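Local coordinates for putative 2OG-Fe(II) oxygenase family protein (Caulobacter crescentus CB15, PDB 3OOX), which probably acts as an iron(II)-dependent 2-oxoglutarate oxygenase, with predicted ethylene-forming activity and the coupled oxidation of L-arginine, at residues 92-97 with 174-179; 102-107 with 118-123; 194-199 with 269-274; 209-214 with 245-250; 240-245 with 286-291. All coordinates share one frame; numbering follows the deposited sequence. Where two conformers were deposited one is given.

In the fold
Burial and chemistry change together across these five contacts. Contact 3 is the core example: every touching residue is buried, a beta bulge, leucine packing and aromatic faces do the work, and its centre lies about 9 Å from the centre of the chain. Contact 1 reaches the same eight-stranded sheet but lies at the surface, adding charged side chains and waters to its strand pair. Contact 4 is partly buried and belongs to the four-stranded antiparallel sheet, where backbone pairing is reinforced by a salt bridge. Contacts 2 and 5 join loops at the surface, and in both an asparagine amide bonds to backbone. Contacts 4 and 5 share Ser245.

Contact 1: 92-97 with 174-179; sequences HYDLKE and LHYPPI. With EDO (1,2-ethanediol), chain I.
Glu97 and His175 illustrate how a strand pair can be locked from its side chains as well as its backbone. The two lie side by side, pointing the same way, and His175 ND1 donates to Glu97 OE2 over 2.6 Å. That oxygen lies in the imidazole plane and offers its anti lone pair, with carboxylate and ring turned 32° apart. Lys66 and Tyr79 hold the other oxygen, OE1, so both carboxylate oxygens are held. Their backbones form an antiparallel hydrogen-bonded pair, Glu97 N to His175 O and His175 N to Glu97 O, each 3.0 Å.

Lys96 runs alongside Tyr176. Lys96 CB sits over one face of the Tyr176 ring, 3.8 Å from its centroid, in a CH-pi contact, and Lys96 CD lies 3.2 Å from Tyr176 OH. A bend at chi4 (-83°) then turns Lys96 NZ to Asp94 OD2, a 2.6 Å salt bridge that meets the carboxylate from above its plane. Asp94 OD1 and Tyr176 OH share a water.

Strand 170-176 lies between 97-101 and 262-269; from the latter, Tyr263 stacks on His175 and Arg262 makes a cation-pi contact with Tyr176.

Contact 2: 102-107 with 118-123; sequences GRDLPP and NVWPAE
Trp120 presents its edge to Asp104 and one face to Asn118: Asp104 OD2 lies near the ring plane, 3.7 Å from Trp120 CZ2, and Asn118 CB rests above the face, toward the rim. Also at that edge, a water accepts from Trp120 NE1 and donates to Asp104 OD1. The Asn118 amide is a second flat group, used along its rim. Asn118 ND2 keeps both acceptors close to the amide plane, Gly102 O at 2.8 Å and Asp104 OD1 at 2.9 Å, while Asn118 OD1 takes the N-H of Gly102 at 2.8 Å on a lone pair. The carboxylate stands nearly perpendicular, 83° from the amide, and is met from above its plane. An alanine here would probably leave the N-H and C=O of Gly102 without these mates and Asp104 less firmly placed. One side-chain amide thus bonds both polar groups of Gly102, with ND2 above the carbonyl plane, and pins two parts of the irregular connection between strand 97-101 and helix 127-152.

Contact 3: 194-199 with 269-274; sequences INTITL and LHFASD
Leu269, Thr196 and Asn195 bear most of this buried contact, a textbook case of a classic beta bulge. Thr196 and Ile197 both face Leu269, whose carbonyl oxygen collects Thr196 N at 2.9 Å, Asn195 ND2 at 3.1 Å and, weakly, Ile197 N. The return bond, Leu269 N to Ile197 O, is 2.9 Å long. Asn195 ND2 approaches from above the Leu269 carbonyl plane and also donates to Thr198 OG1, so that two bonds hold its amide in place. Leu269 itself lies beside Ile197, pointing the same way, with CB 4.0 Å from Ile197 CG1.

Aromatic faces receive the other two residues. Asn195 CB sits over the centre of the His270 ring, 3.5 Å from the centroid. Thr196 crosses Phe271 at about a right angle: OG1, placed anti to the carbonyl carbon (chi1 -58°), lies above the ring centre, and CG2 makes a CH-pi contact at 4.1 Å from the centroid.

The bulge lies where strand 197-201 meets the end of 262-269. Helix 127-152 covers Ile197 through Val145, Leu146 and Ile149, while Met234 of helix 233-238 touches Thr196, His270 and Phe271.

Contact 4: 209-214 with 245-250; sequences EVLDRD and STVHRV
Glu209 and Arg249 pair on neighbouring strands 208-211 and 248-250 of the four-stranded antiparallel sheet, in the double-stranded beta-helix fold characteristic of 2-oxoglutarate oxygenases. Backbone bonds come first: Glu209 N to Arg249 O and Arg249 N to Glu209 O are each 2.9 Å. Further along, a straight 2.8 Å bond runs from Leu211 N to Val247 O, past the non-hydrogen-bonded pair Val210-His248. His248 ND1 donates to Thr246 O, which lies near the ring plane. Apolar packing is modest, with Leu211 CB 4.2 Å from Val247 CB. The His248 ring meets those of His191 and Phe35 edge-to-face; with His191 and Asp193, His248 fits the HxD...H pattern that binds iron in relatives. In the ionic contact the Glu209 and Arg249 side chains lie side by side, pointing the same way, and Trp217 adds a cation-pi contact to the arginine. Glu209 OE1 takes two guanidinium nitrogens: Arg249 NH2 at 2.8 Å on its syn lone pair, and Arg249 NE at 2.9 Å from the anti side, 30° out of the carboxylate plane.

Contact 5: 240-245 with 286-291; sequences NNVLPS and AENPDR
Asn240 CA lies 6.3 Å from Arg291 CA; Asn240 has a positive phi (51°) where the helix ends, and both its carbonyl and its side-chain amide meet the loop 286-291. The carbonyl is claimed first: Asn288 ND2 donates to Asn240 O at 3.0 Å in a nearly straight bond. The side-chain amide is then used at both its polar atoms. Asn240 OD1 accepts from Arg291 N at 2.9 Å, and Asn240 ND2 donates to Pro289 O at 3.0 Å, approaching from above that carbonyl plane; ND2 also bonds to Cys283 O. With CG anti to the backbone N (chi1 -155°), the amide meets that of Asn288 tip to tip, although their two ND2 atoms, both donors, make no bond with each other. An alanine here would probably leave the Arg291 N-H and the Pro289 and Cys283 carbonyls without this mate, and the loop tied less closely to the helix end.

The extended side chain of Arg291 reaches across to Asn241. The Arg291 guanidinium stacks on the Asn241 amide, planes 17° apart, with Arg291 NH1 3.5 Å from Asn241 CB, while its edge is fixed by Arg291 NH2 donating to Asn288 OD1 at 3.0 Å. Asn241 OD1 is held in turn by Tyr292 OH. By its backbone, Asn240 is the C-prime residue of a Schellman motif that terminates helix 233-238, and its side chain ties that terminus to a surface loop.

Contact 1: 92-97 with 174-179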
# COMPACT_ATOMS: atom_id res chain seq x y z
N HIS A 92 -21.74 3.53 13.98
CA HIS A 92 -21.66 3.08 15.37
C HIS A 92 -20.57 2.03 15.51
O HIS A 92 -19.77 2.05 16.48
CB HIS A 92 -23.00 2.47 15.75
CG HIS A 92 -23.14 2.20 17.21
ND1 HIS A 92 -23.31 3.20 18.13
CD2 HIS A 92 -23.15 1.03 17.90
CE1 HIS A 92 -23.44 2.66 19.33
NE2 HIS A 92 -23.33 1.35 19.22
N TYR A 93 -20.50 1.12 14.53
CA TYR A 93 -19.48 0.09 14.49
C TYR A 93 -18.58 0.29 13.28
O TYR A 93 -19.06 0.38 12.15
CB TYR A 93 -20.12 -1.29 14.32
CG TYR A 93 -21.08 -1.72 15.41
CD1 TYR A 93 -20.64 -1.95 16.71
CD2 TYR A 93 -22.44 -1.91 15.14
CE1 TYR A 93 -21.51 -2.34 17.68
CE2 TYR A 93 -23.33 -2.33 16.12
CZ TYR A 93 -22.86 -2.55 17.40
OH TYR A 93 -23.72 -2.95 18.35
N ASP A 94 -17.28 0.34 13.52
CA ASP A 94 -16.29 0.31 12.44
C ASP A 94 -15.19 -0.56 13.02
O ASP A 94 -14.19 -0.06 13.55
CB ASP A 94 -15.76 1.70 12.09
CG ASP A 94 -14.70 1.65 10.96
OD1 ASP A 94 -14.69 0.67 10.17
OD2 ASP A 94 -13.88 2.59 10.89
N LEU A 95 -15.42 -1.86 12.94
CA LEU A 95 -14.57 -2.84 13.62
C LEU A 95 -13.57 -3.45 12.66
O LEU A 95 -13.93 -4.20 11.73
CB LEU A 95 -15.41 -3.94 14.25
CG LEU A 95 -16.33 -3.44 15.36
CD1 LEU A 95 -17.29 -4.56 15.79
CD2 LEU A 95 -15.55 -2.90 16.55
N LYS A 96 -12.30 -3.12 12.89
CA LYS A 96 -11.22 -3.69 12.11
C LYS A 96 -10.00 -3.77 13.02
O LYS A 96 -9.83 -2.94 13.94
CB LYS A 96 -10.99 -2.85 10.87
CG LYS A 96 -10.49 -1.44 11.18
CD LYS A 96 -10.86 -0.44 10.11
CE LYS A 96 -10.47 0.99 10.53
NZ LYS A 96 -11.46 1.66 11.41
N GLU A 97 -9.17 -4.77 12.78
CA GLU A 97 -7.97 -4.98 13.57
C GLU A 97 -6.79 -5.14 12.62
O GLU A 97 -6.96 -5.56 11.47
CB GLU A 97 -8.12 -6.19 14.50
CG GLU A 97 -8.49 -7.50 13.80
CD GLU A 97 -8.70 -8.65 14.75
OE1 GLU A 97 -8.19 -8.59 15.89
OE2 GLU A 97 -9.36 -9.62 14.32
N LEU A 174 -4.93 -6.77 7.67
CA LEU A 174 -6.15 -6.10 8.10
C LEU A 174 -7.30 -7.10 8.09
O LEU A 174 -7.47 -7.83 7.12
CB LEU A 174 -6.48 -4.93 7.16
CG LEU A 174 -7.71 -4.05 7.31
CD1 LEU A 174 -7.76 -3.44 8.69
CD2 LEU A 174 -7.72 -2.99 6.19
N HIS A 175 -8.09 -7.13 9.16
CA HIS A 175 -9.25 -7.99 9.27
C HIS A 175 -10.46 -7.21 9.69
O HIS A 175 -10.43 -6.53 10.74
CB HIS A 175 -8.96 -9.08 10.30
CG HIS A 175 -10.16 -9.92 10.69
ND1 HIS A 175 -10.44 -10.21 12.00
CD2 HIS A 175 -11.10 -10.56 9.95
CE1 HIS A 175 -11.52 -10.97 12.06
NE2 HIS A 175 -11.96 -11.18 10.83
N TYR A 176 -11.53 -7.32 8.89
CA TYR A 176 -12.87 -6.87 9.26
C TYR A 176 -13.73 -8.08 9.62
O TYR A 176 -14.07 -8.86 8.71
CB TYR A 176 -13.54 -6.15 8.09
CG TYR A 176 -13.04 -4.76 7.81
CD1 TYR A 176 -11.97 -4.56 6.96
CD2 TYR A 176 -13.68 -3.65 8.37
CE1 TYR A 176 -11.51 -3.25 6.68
CE2 TYR A 176 -13.24 -2.37 8.11
CZ TYR A 176 -12.17 -2.18 7.25
OH TYR A 176 -11.73 -0.89 7.02
N PRO A 177 -14.06 -8.26 10.92
CA PRO A 177 -14.96 -9.35 11.28
C PRO A 177 -16.35 -9.10 10.75
O PRO A 177 -16.74 -7.94 10.58
CB PRO A 177 -14.96 -9.33 12.80
CG PRO A 177 -14.58 -7.95 13.16
CD PRO A 177 -13.59 -7.52 12.11
N PRO A 178 -17.09 -10.18 10.46
CA PRO A 178 -18.45 -9.95 10.04
C PRO A 178 -19.30 -9.52 11.24
O PRO A 178 -19.14 -10.03 12.37
CB PRO A 178 -18.89 -11.32 9.51
CG PRO A 178 -18.12 -12.27 10.28
CD PRO A 178 -16.77 -11.62 10.52
N ILE A 179 -20.15 -8.54 10.96
CA ILE A 179 -21.10 -7.98 11.92
C ILE A 179 -22.46 -8.14 11.23
O ILE A 179 -22.56 -7.84 10.03
CB ILE A 179 -20.81 -6.46 12.19
CG1 ILE A 179 -19.30 -6.19 12.39
CG2 ILE A 179 -21.58 -5.95 13.39
CD1 ILE A 179 -18.66 -6.98 13.52
C1 EDO I . -23.68 6.98 19.19
O1 EDO I . -23.49 5.76 19.93
C2 EDO I . -24.45 6.69 17.90
O2 EDO I . -23.74 5.76 17.09
O HOH W 1 -12.88 1.23 8.23
O HOH W 2 -16.28 -5.33 10.76

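Contact 2: 102-107 with 118-123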
# COMPACT_ATOMS: atom_id res chain seq x y z
N GLY A 102 7.15 -3.93 9.72
CA GLY A 102 8.10 -3.05 9.06
C GLY A 102 9.29 -3.82 8.53
O GLY A 102 9.33 -5.05 8.58
N ARG A 103 10.32 -3.09 8.09
CA ARG A 103 11.54 -3.73 7.57
C ARG A 103 12.36 -4.34 8.70
O ARG A 103 12.55 -3.69 9.71
CB ARG A 103 12.41 -2.70 6.85
CG ARG A 103 13.57 -3.38 6.12
CD ARG A 103 14.26 -2.50 5.12
NE ARG A 103 13.41 -2.23 3.95
CZ ARG A 103 13.12 -3.06 2.97
NH1 ARG A 103 13.68 -4.26 2.90
NH2 ARG A 103 12.31 -2.65 2.01
N ASP A 104 12.85 -5.55 8.47
CA ASP A 104 13.85 -6.17 9.35
C ASP A 104 15.21 -5.67 8.88
O ASP A 104 15.63 -5.99 7.76
CB ASP A 104 13.87 -7.70 9.23
CG ASP A 104 12.78 -8.38 10.03
OD1 ASP A 104 12.45 -7.94 11.15
OD2 ASP A 104 12.27 -9.41 9.54
N LEU A 105 15.87 -4.91 9.75
CA LEU A 105 17.15 -4.31 9.43
C LEU A 105 18.25 -5.18 10.00
O LEU A 105 18.08 -5.79 11.03
CB LEU A 105 17.25 -2.91 10.05
CG LEU A 105 16.31 -1.86 9.43
CD1 LEU A 105 16.28 -0.58 10.31
CD2 LEU A 105 16.65 -1.48 8.01
N PRO A 106 19.40 -5.19 9.33
CA PRO A 106 20.52 -5.92 9.88
C PRO A 106 21.01 -5.29 11.16
O PRO A 106 20.80 -4.07 11.35
CB PRO A 106 21.59 -5.82 8.81
CG PRO A 106 21.26 -4.65 8.03
CD PRO A 106 19.71 -4.55 8.05
N PRO A 107 21.69 -6.06 12.01
CA PRO A 107 22.33 -5.46 13.17
C PRO A 107 23.20 -4.27 12.80
O PRO A 107 23.88 -4.30 11.76
CB PRO A 107 23.19 -6.61 13.74
CG PRO A 107 22.49 -7.85 13.25
CD PRO A 107 21.95 -7.52 11.92
N ASN A 118 10.65 -5.25 14.47
CA ASN A 118 9.40 -6.03 14.41
C ASN A 118 9.20 -6.83 15.69
O ASN A 118 10.17 -7.19 16.37
CB ASN A 118 9.40 -6.98 13.23
CG ASN A 118 9.09 -6.27 11.95
OD1 ASN A 118 8.16 -5.45 11.90
ND2 ASN A 118 9.90 -6.56 10.89
N VAL A 119 7.95 -7.10 15.98
CA VAL A 119 7.58 -8.11 16.96
C VAL A 119 6.90 -9.23 16.19
O VAL A 119 6.51 -9.05 15.03
CB VAL A 119 6.68 -7.53 18.09
CG1 VAL A 119 7.44 -6.46 18.88
CG2 VAL A 119 5.33 -6.96 17.50
N TRP A 120 6.77 -10.40 16.81
CA TRP A 120 6.24 -11.60 16.16
C TRP A 120 5.38 -12.40 17.12
O TRP A 120 5.69 -12.47 18.32
CB TRP A 120 7.36 -12.50 15.62
CG TRP A 120 8.29 -11.81 14.71
CD1 TRP A 120 9.54 -11.34 15.02
CD2 TRP A 120 8.05 -11.43 13.36
NE1 TRP A 120 10.11 -10.73 13.93
CE2 TRP A 120 9.22 -10.79 12.88
CE3 TRP A 120 6.98 -11.62 12.46
CZ2 TRP A 120 9.33 -10.29 11.58
CZ3 TRP A 120 7.12 -11.14 11.15
CH2 TRP A 120 8.29 -10.50 10.74
N PRO A 121 4.29 -13.01 16.62
CA PRO A 121 3.41 -13.78 17.51
C PRO A 121 3.87 -15.22 17.68
O PRO A 121 3.72 -16.02 16.78
CB PRO A 121 2.06 -13.74 16.78
CG PRO A 121 2.41 -13.61 15.34
CD PRO A 121 3.76 -12.93 15.24
N ALA A 122 4.41 -15.54 18.85
CA ALA A 122 4.93 -16.90 19.12
C ALA A 122 3.89 -17.99 18.89
O ALA A 122 4.23 -19.14 18.55
CB ALA A 122 5.44 -16.98 20.54
N GLU A 123 2.62 -17.66 19.09
CA GLU A 123 1.52 -18.62 19.00
C GLU A 123 1.21 -19.13 17.59
O GLU A 123 0.49 -20.14 17.45
CB GLU A 123 0.24 -18.02 19.62
CG GLU A 123 0.37 -17.72 21.11
CD GLU A 123 1.01 -16.37 21.47
OE1 GLU A 123 1.35 -15.55 20.58
OE2 GLU A 123 1.14 -16.13 22.69
O HOH W 3 13.19 -6.05 13.19
O HOH W 4 12.72 -9.60 13.24

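Contact 3: 194-199 with 269-274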
# COMPACT_ATOMS: atom_id res chain seq x y z
N ILE A 194 0.45 8.21 1.75
CA ILE A 194 1.57 9.15 1.92
C ILE A 194 2.90 8.67 1.39
O ILE A 194 3.85 9.48 1.29
CB ILE A 194 1.67 9.67 3.36
CG1 ILE A 194 2.10 8.59 4.32
CG2 ILE A 194 0.35 10.29 3.81
CD1 ILE A 194 2.17 9.11 5.78
N ASN A 195 2.96 7.41 0.96
CA ASN A 195 4.20 6.71 0.67
C ASN A 195 4.55 6.79 -0.81
O ASN A 195 4.17 7.74 -1.49
CB ASN A 195 4.11 5.27 1.23
CG ASN A 195 2.85 4.53 0.77
OD1 ASN A 195 1.73 4.87 1.22
ND2 ASN A 195 3.01 3.50 -0.09
N THR A 196 5.31 5.84 -1.33
CA THR A 196 5.78 5.89 -2.72
C THR A 196 4.78 5.22 -3.67
O THR A 196 4.17 5.90 -4.51
CB THR A 196 7.18 5.28 -2.81
OG1 THR A 196 8.05 6.02 -1.94
CG2 THR A 196 7.71 5.24 -4.29
N ILE A 197 4.61 3.92 -3.53
CA ILE A 197 3.48 3.21 -4.14
C ILE A 197 2.94 2.20 -3.14
O ILE A 197 3.66 1.73 -2.27
CB ILE A 197 3.82 2.48 -5.45
CG1 ILE A 197 5.01 1.52 -5.27
CG2 ILE A 197 4.12 3.51 -6.57
CD1 ILE A 197 5.27 0.61 -6.52
N THR A 198 1.65 1.84 -3.29
CA THR A 198 1.02 0.81 -2.47
C THR A 198 0.52 -0.32 -3.40
O THR A 198 -0.04 -0.07 -4.50
CB THR A 198 -0.15 1.42 -1.67
OG1 THR A 198 0.39 2.46 -0.87
CG2 THR A 198 -0.86 0.40 -0.78
N LEU A 199 0.78 -1.57 -2.98
CA LEU A 199 0.46 -2.75 -3.75
C LEU A 199 -0.57 -3.61 -3.01
O LEU A 199 -0.32 -4.03 -1.88
CB LEU A 199 1.72 -3.57 -4.03
CG LEU A 199 2.75 -2.88 -4.90
CD1 LEU A 199 3.85 -2.29 -4.03
CD2 LEU A 199 3.33 -3.83 -5.98
N LEU A 269 4.89 0.70 0.11
CA LEU A 269 6.28 0.83 -0.26
C LEU A 269 6.71 2.27 -0.09
O LEU A 269 6.04 3.19 -0.57
CB LEU A 269 6.51 0.36 -1.70
CG LEU A 269 7.93 0.04 -2.14
CD1 LEU A 269 7.89 -0.95 -3.34
CD2 LEU A 269 8.72 1.31 -2.48
N HIS A 270 7.80 2.47 0.67
CA HIS A 270 8.35 3.78 0.99
C HIS A 270 9.78 3.89 0.47
O HIS A 270 10.50 2.89 0.34
CB HIS A 270 8.49 3.95 2.50
CG HIS A 270 7.21 4.20 3.24
ND1 HIS A 270 6.14 3.32 3.30
CD2 HIS A 270 6.87 5.25 4.03
CE1 HIS A 270 5.21 3.82 4.11
NE2 HIS A 270 5.62 4.99 4.55
N PHE A 271 10.18 5.14 0.20
CA PHE A 271 11.56 5.43 -0.08
C PHE A 271 12.42 5.17 1.22
O PHE A 271 11.95 5.15 2.35
CB PHE A 271 11.75 6.91 -0.44
CG PHE A 271 11.21 7.30 -1.78
CD1 PHE A 271 11.55 6.60 -2.92
CD2 PHE A 271 10.43 8.45 -1.93
CE1 PHE A 271 11.07 6.97 -4.16
CE2 PHE A 271 10.00 8.85 -3.20
CZ PHE A 271 10.29 8.09 -4.31
N ALA A 272 13.72 5.01 1.00
CA ALA A 272 14.71 5.11 2.06
C ALA A 272 14.56 6.41 2.85
O ALA A 272 14.37 7.49 2.28
CB ALA A 272 16.10 5.04 1.42
N SER A 273 14.67 6.30 4.16
CA SER A 273 14.48 7.42 5.08
C SER A 273 15.35 8.64 4.76
O SER A 273 14.90 9.77 4.84
CB SER A 273 14.78 6.99 6.50
OG SER A 273 13.83 6.06 6.91
N ASP A 274 16.59 8.36 4.38
CA ASP A 274 17.54 9.40 4.02
C ASP A 274 17.57 9.83 2.55
O ASP A 274 18.46 10.62 2.15
CB ASP A 274 18.96 9.00 4.51
CG ASP A 274 19.48 7.68 3.93
OD1 ASP A 274 18.76 7.08 3.10
OD2 ASP A 274 20.65 7.28 4.25

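Contact 4: 209-214 with 245-250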
# COMPACT_ATOMS: atom_id res chain seq x y z
N GLU A 209 -12.83 1.91 -4.64
CA GLU A 209 -13.19 2.93 -5.58
C GLU A 209 -12.18 4.07 -5.54
O GLU A 209 -11.66 4.39 -4.48
CB GLU A 209 -14.57 3.48 -5.27
CG GLU A 209 -15.66 2.41 -5.27
CD GLU A 209 -17.06 2.96 -5.14
OE1 GLU A 209 -17.20 4.10 -4.62
OE2 GLU A 209 -18.03 2.24 -5.55
N VAL A 210 -11.91 4.68 -6.70
CA VAL A 210 -11.03 5.84 -6.78
C VAL A 210 -11.83 7.07 -7.16
O VAL A 210 -12.71 7.00 -8.02
CB VAL A 210 -9.88 5.64 -7.80
CG1 VAL A 210 -10.39 5.33 -9.23
CG2 VAL A 210 -8.91 6.84 -7.81
N LEU A 211 -11.53 8.20 -6.52
CA LEU A 211 -12.20 9.43 -6.88
C LEU A 211 -11.59 10.01 -8.15
O LEU A 211 -10.38 10.37 -8.19
CB LEU A 211 -12.09 10.43 -5.72
CG LEU A 211 -12.85 11.74 -5.89
CD1 LEU A 211 -14.36 11.47 -5.86
CD2 LEU A 211 -12.47 12.70 -4.78
N ASP A 212 -12.40 10.12 -9.21
CA ASP A 212 -11.91 10.68 -10.47
C ASP A 212 -11.84 12.21 -10.38
O ASP A 212 -12.40 12.82 -9.47
CB ASP A 212 -12.80 10.25 -11.64
CG ASP A 212 -12.11 10.35 -13.00
OD1 ASP A 212 -10.89 10.65 -13.07
OD2 ASP A 212 -12.79 10.10 -14.00
N ARG A 213 -11.17 12.81 -11.36
CA ARG A 213 -10.97 14.26 -11.38
C ARG A 213 -12.27 15.05 -11.32
O ARG A 213 -12.31 16.15 -10.77
CB ARG A 213 -10.20 14.67 -12.63
CG ARG A 213 -8.79 14.10 -12.70
CD ARG A 213 -7.97 14.78 -13.78
NE ARG A 213 -7.62 16.16 -13.43
CZ ARG A 213 -7.16 17.08 -14.28
NH1 ARG A 213 -6.97 16.77 -15.56
NH2 ARG A 213 -6.88 18.30 -13.86
N ASP A 214 -13.34 14.52 -11.90
CA ASP A 214 -14.61 15.21 -11.91
C ASP A 214 -15.48 14.93 -10.69
O ASP A 214 -16.65 15.34 -10.67
CB ASP A 214 -15.39 14.86 -13.18
CG ASP A 214 -15.89 13.41 -13.20
OD1 ASP A 214 -15.45 12.57 -12.40
OD2 ASP A 214 -16.74 13.13 -14.07
N SER A 245 -1.27 11.33 -6.59
CA SER A 245 -1.66 10.49 -5.46
C SER A 245 -3.14 10.76 -5.24
O SER A 245 -3.53 11.87 -4.84
CB SER A 245 -0.87 10.84 -4.24
OG SER A 245 -1.31 10.07 -3.16
N THR A 246 -3.97 9.79 -5.55
CA THR A 246 -5.40 10.02 -5.60
C THR A 246 -6.15 9.45 -4.39
O THR A 246 -5.67 8.56 -3.67
CB THR A 246 -5.96 9.52 -6.94
OG1 THR A 246 -5.67 8.14 -7.08
CG2 THR A 246 -5.28 10.28 -8.06
N VAL A 247 -7.35 9.98 -4.19
CA VAL A 247 -8.21 9.65 -3.08
C VAL A 247 -9.01 8.41 -3.43
O VAL A 247 -9.52 8.27 -4.57
CB VAL A 247 -9.14 10.83 -2.77
CG1 VAL A 247 -10.22 10.43 -1.76
CG2 VAL A 247 -8.31 12.01 -2.25
N HIS A 248 -9.05 7.47 -2.49
CA HIS A 248 -9.78 6.24 -2.69
C HIS A 248 -10.51 5.80 -1.42
O HIS A 248 -10.26 6.30 -0.33
CB HIS A 248 -8.83 5.14 -3.19
CG HIS A 248 -7.58 4.96 -2.40
ND1 HIS A 248 -6.49 5.80 -2.52
CD2 HIS A 248 -7.22 3.99 -1.53
CE1 HIS A 248 -5.52 5.37 -1.72
NE2 HIS A 248 -5.93 4.26 -1.14
N ARG A 249 -11.44 4.87 -1.58
CA ARG A 249 -12.25 4.39 -0.48
C ARG A 249 -12.63 2.96 -0.76
O ARG A 249 -12.47 2.49 -1.87
CB ARG A 249 -13.52 5.22 -0.32
CG ARG A 249 -14.53 5.05 -1.45
CD ARG A 249 -15.73 5.94 -1.23
NE ARG A 249 -16.75 5.70 -2.25
CZ ARG A 249 -17.97 6.23 -2.23
NH1 ARG A 249 -18.32 7.08 -1.26
NH2 ARG A 249 -18.83 5.93 -3.20
N VAL A 250 -13.16 2.30 0.25
CA VAL A 250 -13.76 1.00 0.11
C VAL A 250 -15.18 1.05 0.61
O VAL A 250 -15.43 1.42 1.77
CB VAL A 250 -12.99 -0.06 0.89
CG1 VAL A 250 -13.65 -1.41 0.70
CG2 VAL A 250 -11.51 -0.10 0.44

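Contact 5: 240-245 with 286-291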
# COMPACT_ATOMS: atom_id res chain seq x y z
N ASN A 240 6.64 16.30 -9.32
CA ASN A 240 5.99 17.62 -9.46
C ASN A 240 4.53 17.45 -9.85
O ASN A 240 3.96 18.22 -10.66
CB ASN A 240 6.70 18.48 -10.49
CG ASN A 240 6.47 19.96 -10.25
OD1 ASN A 240 6.31 20.40 -9.09
ND2 ASN A 240 6.52 20.75 -11.33
N ASN A 241 3.92 16.44 -9.23
CA ASN A 241 2.50 16.10 -9.41
C ASN A 241 2.10 15.58 -10.80
O ASN A 241 0.92 15.43 -11.09
CB ASN A 241 1.61 17.27 -8.94
CG ASN A 241 1.72 17.51 -7.45
OD1 ASN A 241 2.79 17.71 -6.93
ND2 ASN A 241 0.59 17.46 -6.75
N VAL A 242 3.07 15.24 -11.63
CA VAL A 242 2.82 14.60 -12.92
C VAL A 242 2.08 13.26 -12.69
O VAL A 242 1.12 12.96 -13.39
CB VAL A 242 4.12 14.42 -13.72
CG1 VAL A 242 3.89 13.46 -14.90
CG2 VAL A 242 4.63 15.78 -14.25
N LEU A 243 2.54 12.49 -11.70
CA LEU A 243 1.82 11.29 -11.29
C LEU A 243 1.04 11.61 -10.00
O LEU A 243 1.65 11.91 -8.98
CB LEU A 243 2.76 10.11 -11.06
CG LEU A 243 3.63 9.71 -12.26
CD1 LEU A 243 4.49 8.49 -11.96
CD2 LEU A 243 2.80 9.42 -13.52
N PRO A 244 -0.30 11.54 -10.05
CA PRO A 244 -1.10 12.01 -8.92
C PRO A 244 -1.30 10.92 -7.86
O PRO A 244 -1.45 9.75 -8.22
CB PRO A 244 -2.44 12.34 -9.56
CG PRO A 244 -2.53 11.33 -10.72
CD PRO A 244 -1.14 11.21 -11.23
N SER A 245 -1.27 11.33 -6.59
CA SER A 245 -1.66 10.49 -5.46
C SER A 245 -3.14 10.76 -5.24
O SER A 245 -3.53 11.87 -4.84
CB SER A 245 -0.87 10.84 -4.24
OG SER A 245 -1.31 10.07 -3.16
N ALA A 286 7.43 25.24 -18.04
CA ALA A 286 6.74 26.52 -18.01
C ALA A 286 5.32 26.41 -17.49
O ALA A 286 4.87 27.24 -16.70
CB ALA A 286 6.73 27.16 -19.42
N GLU A 287 4.61 25.36 -17.92
CA GLU A 287 3.19 25.18 -17.57
C GLU A 287 3.01 24.52 -16.21
O GLU A 287 1.95 24.67 -15.58
CB GLU A 287 2.43 24.38 -18.64
CG GLU A 287 3.29 23.42 -19.46
CD GLU A 287 4.12 24.14 -20.52
OE1 GLU A 287 3.54 24.91 -21.32
OE2 GLU A 287 5.35 23.94 -20.55
N ASN A 288 4.04 23.82 -15.77
CA ASN A 288 4.04 23.13 -14.49
C ASN A 288 5.32 23.48 -13.74
O ASN A 288 6.25 22.67 -13.68
CB ASN A 288 3.94 21.61 -14.70
CG ASN A 288 3.74 20.84 -13.40
OD1 ASN A 288 3.10 21.34 -12.47
ND2 ASN A 288 4.29 19.62 -13.34
N PRO A 289 5.38 24.72 -13.20
CA PRO A 289 6.58 25.10 -12.45
C PRO A 289 6.78 24.27 -11.19
O PRO A 289 5.84 23.62 -10.70
CB PRO A 289 6.37 26.59 -12.10
CG PRO A 289 4.91 26.88 -12.39
CD PRO A 289 4.42 25.83 -13.35
N ASP A 290 8.00 24.29 -10.68
CA ASP A 290 8.37 23.51 -9.52
C ASP A 290 7.53 23.92 -8.29
O ASP A 290 7.60 25.07 -7.82
CB ASP A 290 9.86 23.70 -9.25
CG ASP A 290 10.44 22.68 -8.31
OD1 ASP A 290 9.71 21.87 -7.70
OD2 ASP A 290 11.67 22.72 -8.19
N ARG A 291 6.73 22.97 -7.79
CA ARG A 291 5.90 23.21 -6.62
C ARG A 291 6.67 22.99 -5.32
O ARG A 291 6.18 23.34 -4.24
CB ARG A 291 4.69 22.28 -6.65
CG ARG A 291 3.88 22.40 -7.88
CD ARG A 291 2.78 21.37 -7.89
NE ARG A 291 2.27 21.21 -9.24
CZ ARG A 291 1.06 20.78 -9.56
NH1 ARG A 291 0.18 20.41 -8.61
NH2 ARG A 291 0.72 20.68 -10.83